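Local coordinates for intracellular sulfur oxidation protein dsrF (Allochromatium vinosum, PDB 2HY5), which is of unknown function but could take part in the oxidation of intracellular sulfur, in a complex with its relatives DsrE and DsrH, at residues Y17-W23 with K63-Y69; V39-L44 with V77-D83; Q50-G54 with D95-I100; L72-R78 with E99-E103. The contacts are given in a common frame with arbitrary orientation. Residue numbers count along the deposited sequence, not the author numbering.

Interaction 1 of 4, residues Y17-W23 with K63-Y69; sequences YGTIYAW and KNFSPTY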
# COMPACT_ATOMS: atom_id res chain seq x y z
N TYR B 17 -5.76 7.77 -9.10
CA TYR B 17 -4.44 8.39 -9.21
C TYR B 17 -3.41 8.15 -8.11
O TYR B 17 -2.23 7.96 -8.41
CB TYR B 17 -4.60 9.90 -9.44
CG TYR B 17 -5.45 10.19 -10.65
CD1 TYR B 17 -6.71 10.76 -10.51
CD2 TYR B 17 -5.02 9.84 -11.93
CE1 TYR B 17 -7.53 10.98 -11.61
CE2 TYR B 17 -5.83 10.05 -13.04
CZ TYR B 17 -7.09 10.62 -12.88
OH TYR B 17 -7.90 10.80 -13.97
N GLY B 18 -3.83 8.16 -6.85
CA GLY B 18 -2.89 7.92 -5.76
C GLY B 18 -2.29 6.52 -5.89
O GLY B 18 -1.15 6.27 -5.51
N THR B 19 -3.10 5.62 -6.43
CA THR B 19 -2.69 4.24 -6.68
C THR B 19 -3.26 3.85 -8.04
O THR B 19 -4.11 4.54 -8.58
CB THR B 19 -3.24 3.25 -5.62
OG1 THR B 19 -4.66 3.38 -5.52
CG2 THR B 19 -2.60 3.51 -4.26
N ILE B 20 -2.79 2.73 -8.57
CA ILE B 20 -3.25 2.31 -9.88
C ILE B 20 -4.52 1.45 -9.83
O ILE B 20 -5.11 1.16 -10.86
CB ILE B 20 -2.13 1.51 -10.61
CG1 ILE B 20 -2.42 1.44 -12.11
CG2 ILE B 20 -2.02 0.12 -10.01
CD1 ILE B 20 -1.30 0.85 -12.92
N TYR B 21 -4.94 1.07 -8.63
CA TYR B 21 -6.12 0.21 -8.49
C TYR B 21 -7.36 0.64 -9.26
O TYR B 21 -8.05 -0.20 -9.84
CB TYR B 21 -6.46 0.02 -7.00
CG TYR B 21 -5.31 -0.56 -6.20
CD1 TYR B 21 -4.61 0.23 -5.29
CD2 TYR B 21 -4.89 -1.87 -6.40
CE1 TYR B 21 -3.52 -0.28 -4.59
CE2 TYR B 21 -3.80 -2.39 -5.70
CZ TYR B 21 -3.12 -1.59 -4.79
OH TYR B 21 -2.03 -2.08 -4.10
N ALA B 22 -7.66 1.94 -9.28
CA ALA B 22 -8.84 2.41 -10.00
C ALA B 22 -8.75 2.12 -11.49
O ALA B 22 -9.68 1.59 -12.10
CB ALA B 22 -9.02 3.92 -9.78
N TRP B 23 -7.61 2.47 -12.09
CA TRP B 23 -7.42 2.25 -13.52
C TRP B 23 -7.32 0.78 -13.91
O TRP B 23 -7.99 0.34 -14.85
CB TRP B 23 -6.16 2.99 -13.99
CG TRP B 23 -5.78 2.66 -15.41
CD1 TRP B 23 -4.57 2.19 -15.84
CD2 TRP B 23 -6.62 2.73 -16.56
NE1 TRP B 23 -4.61 1.96 -17.19
CE2 TRP B 23 -5.86 2.28 -17.67
CE3 TRP B 23 -7.95 3.12 -16.78
CZ2 TRP B 23 -6.37 2.22 -18.96
CZ3 TRP B 23 -8.47 3.06 -18.07
CH2 TRP B 23 -7.68 2.61 -19.14
N LYS B 63 -2.02 10.51 -17.65
CA LYS B 63 -3.13 10.51 -18.58
C LYS B 63 -4.42 10.47 -17.78
O LYS B 63 -4.52 9.78 -16.76
CB LYS B 63 -3.07 9.28 -19.49
CG LYS B 63 -4.25 9.18 -20.45
CD LYS B 63 -4.27 7.84 -21.16
CE LYS B 63 -5.52 7.69 -22.01
NZ LYS B 63 -5.65 6.30 -22.55
N ASN B 64 -5.40 11.23 -18.24
CA ASN B 64 -6.71 11.30 -17.59
C ASN B 64 -7.52 10.11 -18.12
O ASN B 64 -7.90 10.09 -19.28
CB ASN B 64 -7.36 12.63 -17.97
CG ASN B 64 -8.70 12.85 -17.30
OD1 ASN B 64 -9.22 13.97 -17.31
ND2 ASN B 64 -9.27 11.80 -16.73
N PHE B 65 -7.76 9.11 -17.27
CA PHE B 65 -8.52 7.94 -17.71
C PHE B 65 -10.00 7.99 -17.39
O PHE B 65 -10.75 7.07 -17.72
CB PHE B 65 -7.92 6.64 -17.14
CG PHE B 65 -8.02 6.52 -15.64
CD1 PHE B 65 -7.04 7.05 -14.81
CD2 PHE B 65 -9.09 5.85 -15.05
CE1 PHE B 65 -7.12 6.91 -13.42
CE2 PHE B 65 -9.19 5.71 -13.67
CZ PHE B 65 -8.20 6.24 -12.85
N SER B 66 -10.44 9.09 -16.79
CA SER B 66 -11.85 9.24 -16.42
C SER B 66 -12.84 9.01 -17.56
O SER B 66 -13.91 8.44 -17.35
CB SER B 66 -12.09 10.63 -15.81
OG SER B 66 -11.90 11.66 -16.76
N PRO B 67 -12.51 9.45 -18.79
CA PRO B 67 -13.45 9.24 -19.91
C PRO B 67 -13.89 7.79 -20.08
O PRO B 67 -15.01 7.51 -20.52
CB PRO B 67 -12.67 9.76 -21.11
CG PRO B 67 -11.86 10.87 -20.51
CD PRO B 67 -11.35 10.24 -19.23
N THR B 68 -13.01 6.86 -19.73
CA THR B 68 -13.32 5.44 -19.86
C THR B 68 -14.56 5.04 -19.06
O THR B 68 -15.35 4.21 -19.52
CB THR B 68 -12.13 4.58 -19.44
OG1 THR B 68 -11.00 4.90 -20.26
CG2 THR B 68 -12.46 3.10 -19.60
N TYR B 69 -14.74 5.61 -17.88
CA TYR B 69 -15.92 5.27 -17.08
C TYR B 69 -17.20 5.58 -17.85
O TYR B 69 -18.19 4.86 -17.74
CB TYR B 69 -15.97 6.05 -15.76
CG TYR B 69 -14.90 5.67 -14.76
CD1 TYR B 69 -13.72 6.41 -14.66
CD2 TYR B 69 -15.06 4.58 -13.92
CE1 TYR B 69 -12.73 6.06 -13.75
CE2 TYR B 69 -14.08 4.22 -13.00
CZ TYR B 69 -12.92 4.97 -12.92
OH TYR B 69 -11.94 4.61 -12.02

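Interaction 2 of 4, residues V39-L44 with V77-D83; sequences VCVLFL and VRRIYVD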
# COMPACT_ATOMS: atom_id res chain seq x y z
N VAL B 39 -23.16 -8.53 -14.57
CA VAL B 39 -22.20 -7.67 -13.89
C VAL B 39 -22.73 -6.41 -13.22
O VAL B 39 -23.67 -5.79 -13.69
CB VAL B 39 -21.10 -7.22 -14.88
CG1 VAL B 39 -20.12 -6.27 -14.20
CG2 VAL B 39 -20.38 -8.44 -15.44
N CYS B 40 -22.13 -6.06 -12.09
CA CYS B 40 -22.49 -4.83 -11.41
C CYS B 40 -21.19 -4.24 -10.88
O CYS B 40 -20.29 -4.97 -10.47
CB CYS B 40 -23.49 -5.06 -10.27
SG CYS B 40 -22.91 -6.01 -8.87
N VAL B 41 -21.09 -2.92 -10.93
CA VAL B 41 -19.90 -2.24 -10.46
C VAL B 41 -20.34 -1.35 -9.32
O VAL B 41 -21.23 -0.52 -9.48
CB VAL B 41 -19.29 -1.37 -11.57
CG1 VAL B 41 -17.98 -0.76 -11.10
CG2 VAL B 41 -19.07 -2.21 -12.81
N LEU B 42 -19.74 -1.54 -8.15
CA LEU B 42 -20.08 -0.77 -6.97
C LEU B 42 -18.94 0.13 -6.54
O LEU B 42 -17.80 -0.31 -6.45
CB LEU B 42 -20.45 -1.70 -5.82
CG LEU B 42 -20.67 -1.05 -4.44
CD1 LEU B 42 -21.87 -0.12 -4.49
CD2 LEU B 42 -20.89 -2.14 -3.39
N PHE B 43 -19.27 1.39 -6.27
CA PHE B 43 -18.28 2.34 -5.81
C PHE B 43 -18.66 2.64 -4.37
O PHE B 43 -19.75 3.14 -4.10
CB PHE B 43 -18.30 3.61 -6.66
CG PHE B 43 -17.90 3.37 -8.09
CD1 PHE B 43 -18.82 2.89 -9.01
CD2 PHE B 43 -16.58 3.58 -8.50
CE1 PHE B 43 -18.44 2.62 -10.33
CE2 PHE B 43 -16.19 3.31 -9.81
CZ PHE B 43 -17.13 2.83 -10.73
N LEU B 44 -17.75 2.31 -3.47
CA LEU B 44 -17.95 2.49 -2.04
C LEU B 44 -16.74 3.17 -1.41
O LEU B 44 -15.63 3.08 -1.93
CB LEU B 44 -18.18 1.12 -1.39
CG LEU B 44 -18.21 1.00 0.13
CD1 LEU B 44 -19.43 1.72 0.69
CD2 LEU B 44 -18.24 -0.48 0.51
N VAL B 77 -22.36 -2.81 -19.47
CA VAL B 77 -22.53 -2.63 -18.04
C VAL B 77 -23.77 -1.76 -17.81
O VAL B 77 -23.77 -0.57 -18.14
CB VAL B 77 -21.31 -1.96 -17.39
CG1 VAL B 77 -21.47 -1.96 -15.89
CG2 VAL B 77 -20.05 -2.70 -17.80
N ARG B 78 -24.81 -2.36 -17.25
CA ARG B 78 -26.07 -1.68 -16.99
C ARG B 78 -26.22 -1.30 -15.52
O ARG B 78 -26.89 -0.32 -15.19
CB ARG B 78 -27.22 -2.61 -17.40
CG ARG B 78 -28.62 -2.12 -17.06
CD ARG B 78 -29.00 -0.89 -17.86
NE ARG B 78 -30.41 -0.56 -17.72
CZ ARG B 78 -31.41 -1.26 -18.27
NH1 ARG B 78 -31.14 -2.33 -19.00
NH2 ARG B 78 -32.66 -0.88 -18.08
N ARG B 79 -25.58 -2.08 -14.65
CA ARG B 79 -25.66 -1.85 -13.21
C ARG B 79 -24.42 -1.22 -12.59
O ARG B 79 -23.43 -1.90 -12.34
CB ARG B 79 -25.98 -3.16 -12.50
CG ARG B 79 -27.27 -3.82 -12.95
CD ARG B 79 -28.44 -2.86 -12.78
NE ARG B 79 -29.70 -3.44 -13.27
CZ ARG B 79 -30.85 -2.79 -13.31
NH1 ARG B 79 -30.92 -1.53 -12.90
NH2 ARG B 79 -31.94 -3.40 -13.76
N ILE B 80 -24.50 0.08 -12.32
CA ILE B 80 -23.41 0.82 -11.71
C ILE B 80 -24.00 1.47 -10.46
O ILE B 80 -24.93 2.27 -10.55
CB ILE B 80 -22.87 1.90 -12.67
CG1 ILE B 80 -22.26 1.21 -13.90
CG2 ILE B 80 -21.83 2.76 -11.97
CD1 ILE B 80 -21.70 2.16 -14.93
N TYR B 81 -23.47 1.10 -9.30
CA TYR B 81 -23.97 1.61 -8.03
C TYR B 81 -22.98 2.45 -7.24
O TYR B 81 -21.78 2.19 -7.26
CB TYR B 81 -24.43 0.45 -7.15
CG TYR B 81 -25.45 -0.46 -7.79
CD1 TYR B 81 -25.08 -1.69 -8.32
CD2 TYR B 81 -26.79 -0.09 -7.85
CE1 TYR B 81 -26.02 -2.54 -8.90
CE2 TYR B 81 -27.74 -0.92 -8.42
CZ TYR B 81 -27.35 -2.14 -8.95
OH TYR B 81 -28.30 -2.97 -9.51
N VAL B 82 -23.51 3.44 -6.52
CA VAL B 82 -22.70 4.32 -5.70
C VAL B 82 -23.33 4.41 -4.32
O VAL B 82 -24.51 4.70 -4.19
CB VAL B 82 -22.62 5.74 -6.32
CG1 VAL B 82 -21.74 6.63 -5.47
CG2 VAL B 82 -22.08 5.64 -7.74
N ASP B 83 -22.53 4.14 -3.29
CA ASP B 83 -23.00 4.17 -1.90
C ASP B 83 -23.34 5.58 -1.45
O ASP B 83 -22.48 6.44 -1.40
CB ASP B 83 -21.93 3.57 -0.99
CG ASP B 83 -22.37 3.49 0.46
OD1 ASP B 83 -23.38 2.80 0.73
OD2 ASP B 83 -21.72 4.12 1.32
O HOH W 1 -24.77 -4.91 -15.72

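Interaction 3 of 4, residues Q50-G54 with D95-I100; sequences QLTRG and DDLVEI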
# COMPACT_ATOMS: atom_id res chain seq x y z
N GLN B 50 -13.78 7.92 -7.68
CA GLN B 50 -13.41 7.50 -9.02
C GLN B 50 -14.35 8.09 -10.07
O GLN B 50 -14.00 8.22 -11.24
CB GLN B 50 -13.42 5.98 -9.14
CG GLN B 50 -12.33 5.27 -8.36
CD GLN B 50 -12.33 3.77 -8.62
OE1 GLN B 50 -12.75 3.31 -9.68
NE2 GLN B 50 -11.86 3.00 -7.65
N LEU B 51 -15.56 8.45 -9.64
CA LEU B 51 -16.55 8.99 -10.57
C LEU B 51 -16.74 10.50 -10.58
O LEU B 51 -17.72 10.98 -11.14
CB LEU B 51 -17.90 8.33 -10.32
CG LEU B 51 -17.99 6.81 -10.52
CD1 LEU B 51 -19.40 6.34 -10.22
CD2 LEU B 51 -17.61 6.47 -11.95
N THR B 52 -15.83 11.26 -9.97
CA THR B 52 -15.98 12.71 -9.97
C THR B 52 -15.87 13.27 -11.38
O THR B 52 -15.14 12.75 -12.22
CB THR B 52 -14.91 13.40 -9.08
OG1 THR B 52 -13.60 13.08 -9.57
CG2 THR B 52 -15.05 12.95 -7.64
N ARG B 53 -16.61 14.34 -11.63
CA ARG B 53 -16.60 14.97 -12.94
C ARG B 53 -15.55 16.07 -13.00
O ARG B 53 -15.11 16.58 -11.96
CB ARG B 53 -17.99 15.57 -13.24
CG ARG B 53 -18.37 16.71 -12.32
CD ARG B 53 -19.87 17.00 -12.33
NE ARG B 53 -20.41 17.25 -13.67
CZ ARG B 53 -20.85 16.30 -14.49
NH1 ARG B 53 -20.83 15.03 -14.12
NH2 ARG B 53 -21.33 16.63 -15.69
N GLY B 54 -15.11 16.40 -14.21
CA GLY B 54 -14.14 17.47 -14.38
C GLY B 54 -12.70 17.22 -13.97
O GLY B 54 -11.98 18.16 -13.64
N ASP B 95 -24.65 15.11 -8.23
CA ASP B 95 -24.30 16.18 -9.16
C ASP B 95 -22.78 16.31 -9.35
O ASP B 95 -22.33 16.94 -10.30
CB ASP B 95 -24.88 17.51 -8.69
CG ASP B 95 -26.35 17.67 -9.04
OD1 ASP B 95 -27.15 16.79 -8.66
OD2 ASP B 95 -26.70 18.67 -9.70
N ASP B 96 -22.01 15.72 -8.44
CA ASP B 96 -20.56 15.79 -8.51
C ASP B 96 -19.97 14.64 -9.33
O ASP B 96 -18.77 14.61 -9.61
CB ASP B 96 -19.94 15.73 -7.11
CG ASP B 96 -20.21 16.99 -6.31
OD1 ASP B 96 -20.91 16.89 -5.27
OD2 ASP B 96 -19.72 18.06 -6.71
N LEU B 97 -20.82 13.70 -9.71
CA LEU B 97 -20.38 12.53 -10.46
C LEU B 97 -20.68 12.61 -11.94
O LEU B 97 -21.56 13.35 -12.38
CB LEU B 97 -21.02 11.27 -9.88
CG LEU B 97 -20.93 11.17 -8.35
CD1 LEU B 97 -21.69 9.95 -7.88
CD2 LEU B 97 -19.47 11.10 -7.92
N VAL B 98 -19.93 11.84 -12.72
CA VAL B 98 -20.12 11.81 -14.16
C VAL B 98 -21.36 10.99 -14.47
O VAL B 98 -21.81 10.17 -13.65
CB VAL B 98 -18.93 11.16 -14.89
CG1 VAL B 98 -17.65 11.95 -14.62
CG2 VAL B 98 -18.77 9.71 -14.45
N GLU B 99 -21.94 11.22 -15.64
CA GLU B 99 -23.10 10.47 -16.07
C GLU B 99 -22.58 9.38 -16.99
O GLU B 99 -21.63 9.60 -17.74
CB GLU B 99 -24.08 11.37 -16.82
CG GLU B 99 -24.69 12.47 -15.97
CD GLU B 99 -25.72 13.28 -16.73
OE1 GLU B 99 -25.34 13.95 -17.72
OE2 GLU B 99 -26.91 13.25 -16.34
N ILE B 100 -23.18 8.20 -16.91
CA ILE B 100 -22.77 7.09 -17.74
C ILE B 100 -23.99 6.62 -18.52
O ILE B 100 -24.94 6.07 -17.95
CB ILE B 100 -22.20 5.94 -16.88
CG1 ILE B 100 -20.96 6.43 -16.14
CG2 ILE B 100 -21.89 4.73 -17.76
CD1 ILE B 100 -20.34 5.39 -15.22
O HOH W 2 -21.04 13.55 -17.17

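Interaction 4 of 4, residues L72-R78 with E99-E103; sequences LGDYEVR and EIAFE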
# COMPACT_ATOMS: atom_id res chain seq x y z
N LEU B 72 -18.56 2.71 -20.13
CA LEU B 72 -19.00 1.45 -19.55
C LEU B 72 -20.32 0.92 -20.11
O LEU B 72 -20.49 -0.29 -20.25
CB LEU B 72 -19.11 1.57 -18.02
CG LEU B 72 -17.77 1.62 -17.28
CD1 LEU B 72 -18.01 1.79 -15.79
CD2 LEU B 72 -16.99 0.33 -17.54
N GLY B 73 -21.24 1.82 -20.43
CA GLY B 73 -22.51 1.38 -20.98
C GLY B 73 -22.30 0.70 -22.32
O GLY B 73 -23.03 -0.22 -22.68
N ASP B 74 -21.28 1.14 -23.05
CA ASP B 74 -20.96 0.55 -24.34
C ASP B 74 -20.45 -0.87 -24.18
O ASP B 74 -20.47 -1.66 -25.13
CB ASP B 74 -19.92 1.41 -25.08
CG ASP B 74 -20.44 2.80 -25.41
OD1 ASP B 74 -21.51 2.89 -26.05
OD2 ASP B 74 -19.78 3.79 -25.04
N TYR B 75 -20.00 -1.21 -22.98
CA TYR B 75 -19.49 -2.55 -22.70
C TYR B 75 -20.53 -3.40 -21.96
O TYR B 75 -20.18 -4.27 -21.16
CB TYR B 75 -18.21 -2.49 -21.88
CG TYR B 75 -17.01 -2.00 -22.65
CD1 TYR B 75 -16.83 -0.65 -22.95
CD2 TYR B 75 -16.05 -2.91 -23.12
CE1 TYR B 75 -15.73 -0.21 -23.68
CE2 TYR B 75 -14.95 -2.48 -23.85
CZ TYR B 75 -14.79 -1.13 -24.13
OH TYR B 75 -13.70 -0.71 -24.85
N GLU B 76 -21.80 -3.12 -22.22
CA GLU B 76 -22.91 -3.84 -21.61
C GLU B 76 -23.11 -3.70 -20.11
O GLU B 76 -23.92 -4.41 -19.53
CB GLU B 76 -22.83 -5.34 -21.96
CG GLU B 76 -23.60 -5.74 -23.21
CD GLU B 76 -23.77 -7.24 -23.34
OE1 GLU B 76 -24.47 -7.68 -24.27
OE2 GLU B 76 -23.21 -7.98 -22.50
N VAL B 77 -22.36 -2.81 -19.47
CA VAL B 77 -22.53 -2.63 -18.04
C VAL B 77 -23.77 -1.76 -17.81
O VAL B 77 -23.77 -0.57 -18.14
CB VAL B 77 -21.31 -1.96 -17.39
CG1 VAL B 77 -21.47 -1.96 -15.89
CG2 VAL B 77 -20.05 -2.70 -17.80
N ARG B 78 -24.81 -2.36 -17.25
CA ARG B 78 -26.07 -1.68 -16.99
C ARG B 78 -26.22 -1.30 -15.52
O ARG B 78 -26.89 -0.32 -15.19
CB ARG B 78 -27.22 -2.61 -17.40
CG ARG B 78 -28.62 -2.12 -17.06
CD ARG B 78 -29.00 -0.89 -17.86
NE ARG B 78 -30.41 -0.56 -17.72
CZ ARG B 78 -31.41 -1.26 -18.27
NH1 ARG B 78 -31.14 -2.33 -19.00
NH2 ARG B 78 -32.66 -0.88 -18.08
N GLU B 99 -21.94 11.22 -15.64
CA GLU B 99 -23.10 10.47 -16.07
C GLU B 99 -22.58 9.38 -16.99
O GLU B 99 -21.63 9.60 -17.74
CB GLU B 99 -24.08 11.37 -16.82
CG GLU B 99 -24.69 12.47 -15.97
CD GLU B 99 -25.72 13.28 -16.73
OE1 GLU B 99 -25.34 13.95 -17.72
OE2 GLU B 99 -26.91 13.25 -16.34
N ILE B 100 -23.18 8.20 -16.91
CA ILE B 100 -22.77 7.09 -17.74
C ILE B 100 -23.99 6.62 -18.52
O ILE B 100 -24.94 6.07 -17.95
CB ILE B 100 -22.20 5.94 -16.88
CG1 ILE B 100 -20.96 6.43 -16.14
CG2 ILE B 100 -21.89 4.73 -17.76
CD1 ILE B 100 -20.34 5.39 -15.22
N ALA B 101 -23.96 6.84 -19.83
CA ALA B 101 -25.07 6.47 -20.71
C ALA B 101 -25.13 4.99 -21.02
O ALA B 101 -24.14 4.27 -20.91
CB ALA B 101 -24.98 7.27 -22.01
N PHE B 102 -26.31 4.53 -21.40
CA PHE B 102 -26.53 3.13 -21.75
C PHE B 102 -27.57 3.04 -22.84
O PHE B 102 -28.67 3.58 -22.71
CB PHE B 102 -26.99 2.33 -20.53
CG PHE B 102 -27.32 0.89 -20.83
CD1 PHE B 102 -28.57 0.53 -21.31
CD2 PHE B 102 -26.36 -0.11 -20.64
CE1 PHE B 102 -28.87 -0.80 -21.61
CE2 PHE B 102 -26.65 -1.44 -20.94
CZ PHE B 102 -27.91 -1.79 -21.42
N GLU B 103 -27.23 2.36 -23.93
CA GLU B 103 -28.17 2.19 -25.02
C GLU B 103 -28.06 0.78 -25.57
O GLU B 103 -26.96 0.22 -25.69
CB GLU B 103 -27.92 3.21 -26.13
CG GLU B 103 -26.68 2.94 -26.97
CD GLU B 103 -26.63 3.82 -28.21
OE1 GLU B 103 -25.68 3.68 -29.00
OE2 GLU B 103 -27.55 4.65 -28.39
O HOH W 3 -21.64 4.39 -21.59

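Interaction 1 of 4, residues Y17-W23 with K63-Y69
Start at Lys63, whose carbonyl O lies at the edge of the Tyr17 ring, 4.0 Å from Tyr17 CE2. Its ammonium group looks out of the chain, forming a salt bridge with Asp56 of a DsrE subunit. Asn64 comes next, close to the phenol end of Tyr17; the hydroxyl of that tyrosine is hydrogen-bonded to Gln55 of the same chain. Phe65 is the centre of the contact. Its ring slots between Tyr17 and Trp23, with Tyr17 CE2 to Phe65 CE1 and Trp23 CE3 to Phe65 CD2 both at 3.4 Å. The planes are oblique, at 55° to Tyr17 and 50° to the six-membered ring of Trp23. A CH-pi contact sets Trp23 CB 3.9 Å from the Phe65 ring centroid, almost on the ring normal, while Ala22 CB touches Phe65 CZ at 3.9 Å. After Phe65 the chain turns, Thr68 N bonding to Phe65 O at 3.0 Å. That brings Thr68 OG1 to the edge of the indole, 3.8 Å from Trp23 CZ3, and Tyr69 OH to 3.7 Å from Ala22 CB. With the Tyr17 hydroxyl engaged by Gln55, this aromatic cluster ties the loop to the start of helix 21-32 chiefly through van der Waals and CH-pi contacts.

Interaction 2 of 4, residues V39-L44 with V77-D83
Two neighbouring parallel strands, 39-43 and 79-83, run side by side with axes 4.7 Å apart at closest and 18° between their directions. They belong to the five-stranded parallel sheet of this alpha/beta fold, with strand 7-12 beyond the first and 115-118 beyond the second. The ladder alternates as a parallel pair should: Val41 N to Arg79 O (2.9 Å), Tyr81 N to Val41 O (2.8 Å), Phe43 N to Tyr81 O (2.8 Å) and Asp83 N to Phe43 O (3.1 Å). At the opening end a water bridges Val39 O and Arg78 N.

Leu42 and Tyr81 share the face covered by helix 120-129, Leu42 CD1 lying 3.7 Å from Tyr81 CB. Val41, Phe43, Ile80 and Val82 occupy the other face, where Phe43 CE1 meets Ile80 CG2 at 3.8 Å and the loop residue Leu51 packs on Phe43. Asp83 caps the helix that follows and bonds Ser86 through OD2; that same Asp83 OD2 lies 3.4 Å from Leu44 CD1.

Interaction 3 of 4, residues Q50-G54 with D95-I100
Leu51 lays its side chain against Leu97, Val98 and Ile100: Leu51 CB is 4.0 Å from Leu97 CD2, and Leu51 CD2 is 4.3 Å from Val98 CG2 and 4.4 Å from Ile100 CD1. Beneath this apolar patch the backbones are pinned by two hydrogen bonds, Val98 N to Leu51 O at 2.8 Å and Arg53 N to Asp96 O at 3.0 Å. They flank Thr52 and Leu97, whose CA atoms are 4.4 Å apart, and make a single isolated beta bridge between two loops of the alpha/beta fold, one following strand 38-43 and the other following helix 84-89. Leu51 and Leu97 both reach Val82, so the bridged loops pack on the sheet face that carries Phe43 and Val82. On the outer side Arg53 folds back over the second loop: Arg53 CD comes within 3.2 Å of Asp95 O, and Arg53 NH1 is 2.5 Å from Leu97 O. Asp96, whose OD1 takes a hydrogen bond from Thr93 N, forms a salt bridge through OD2 with Arg75 of the DsrH chain, whose Arg69 carbonyl is hydrogen-bonded to Thr52 OG1.

Interaction 4 of 4, residues L72-R78 with E99-E103
Here the 3-10 turn that includes 72-74, leading into strand 79-83 of the parallel sheet, meets the connection into strand 102-103, the first strand of a small antiparallel hairpin. Phe102 makes the largest contribution. Its t rotamer (chi1 176°) swings the ring back over the turn, although the CA-to-CB bond points sideways, and puts Phe102 CD2 3.6 Å from Val77 O and 3.9 Å from Gly73 O. Arg78 lies across one face of that ring. With chi1 t and chi2 p, its aliphatic part bends so that Arg78 CD stands 3.6 Å from the Phe102 ring centroid, 4° off the normal, a nearly ideal CH-pi contact; the guanidinium carries on to a long, weak ion pair with Glu109. Further along, Ile100 in the m,t rotamer presents Ile100 CG2 to Leu72 CB at 4.2 Å. Leu72, also m,t, reaches both Ile80 of the sheet and helix 21-32, while Ile100 likewise rests on Ile80. Between these side chains Gly73 brings the two backbones close: a CB there would come within 1.8 Å of Ala101 O, a clash, so the close approach depends on the missing side chain. Instead, Gly73 CA makes a CA-H...O contact with Ala101 O at 3.3 Å, and a water donates to that oxygen from 2.6 Å, Ala101 O to water, while accepting a weak bond from Gly73 N.

Overall arrangement
Interaction 2 lies deepest, its centre about 5 Å from the centre of the chain, and pairs strands 38-43 and 79-83 of the parallel sheet. The other three cluster around the long connection between those strands, which contributes segments 50-54, 63-69 and 72-78. Interaction 1 fastens it to the start of helix 21-32, and interactions 3 and 4 fasten it to the later run 95-103, sharing Glu99 and Ile100. Along the chain interaction 1 closes before interaction 4 opens, whereas interaction 2 crosses the other three. Centres lie about 11 to 17 Å apart. Tyr69, Leu51, Ile80 and Ile100 knit them together, and interactions 1 to 3 also border partner subunits of the DsrEFH assembly.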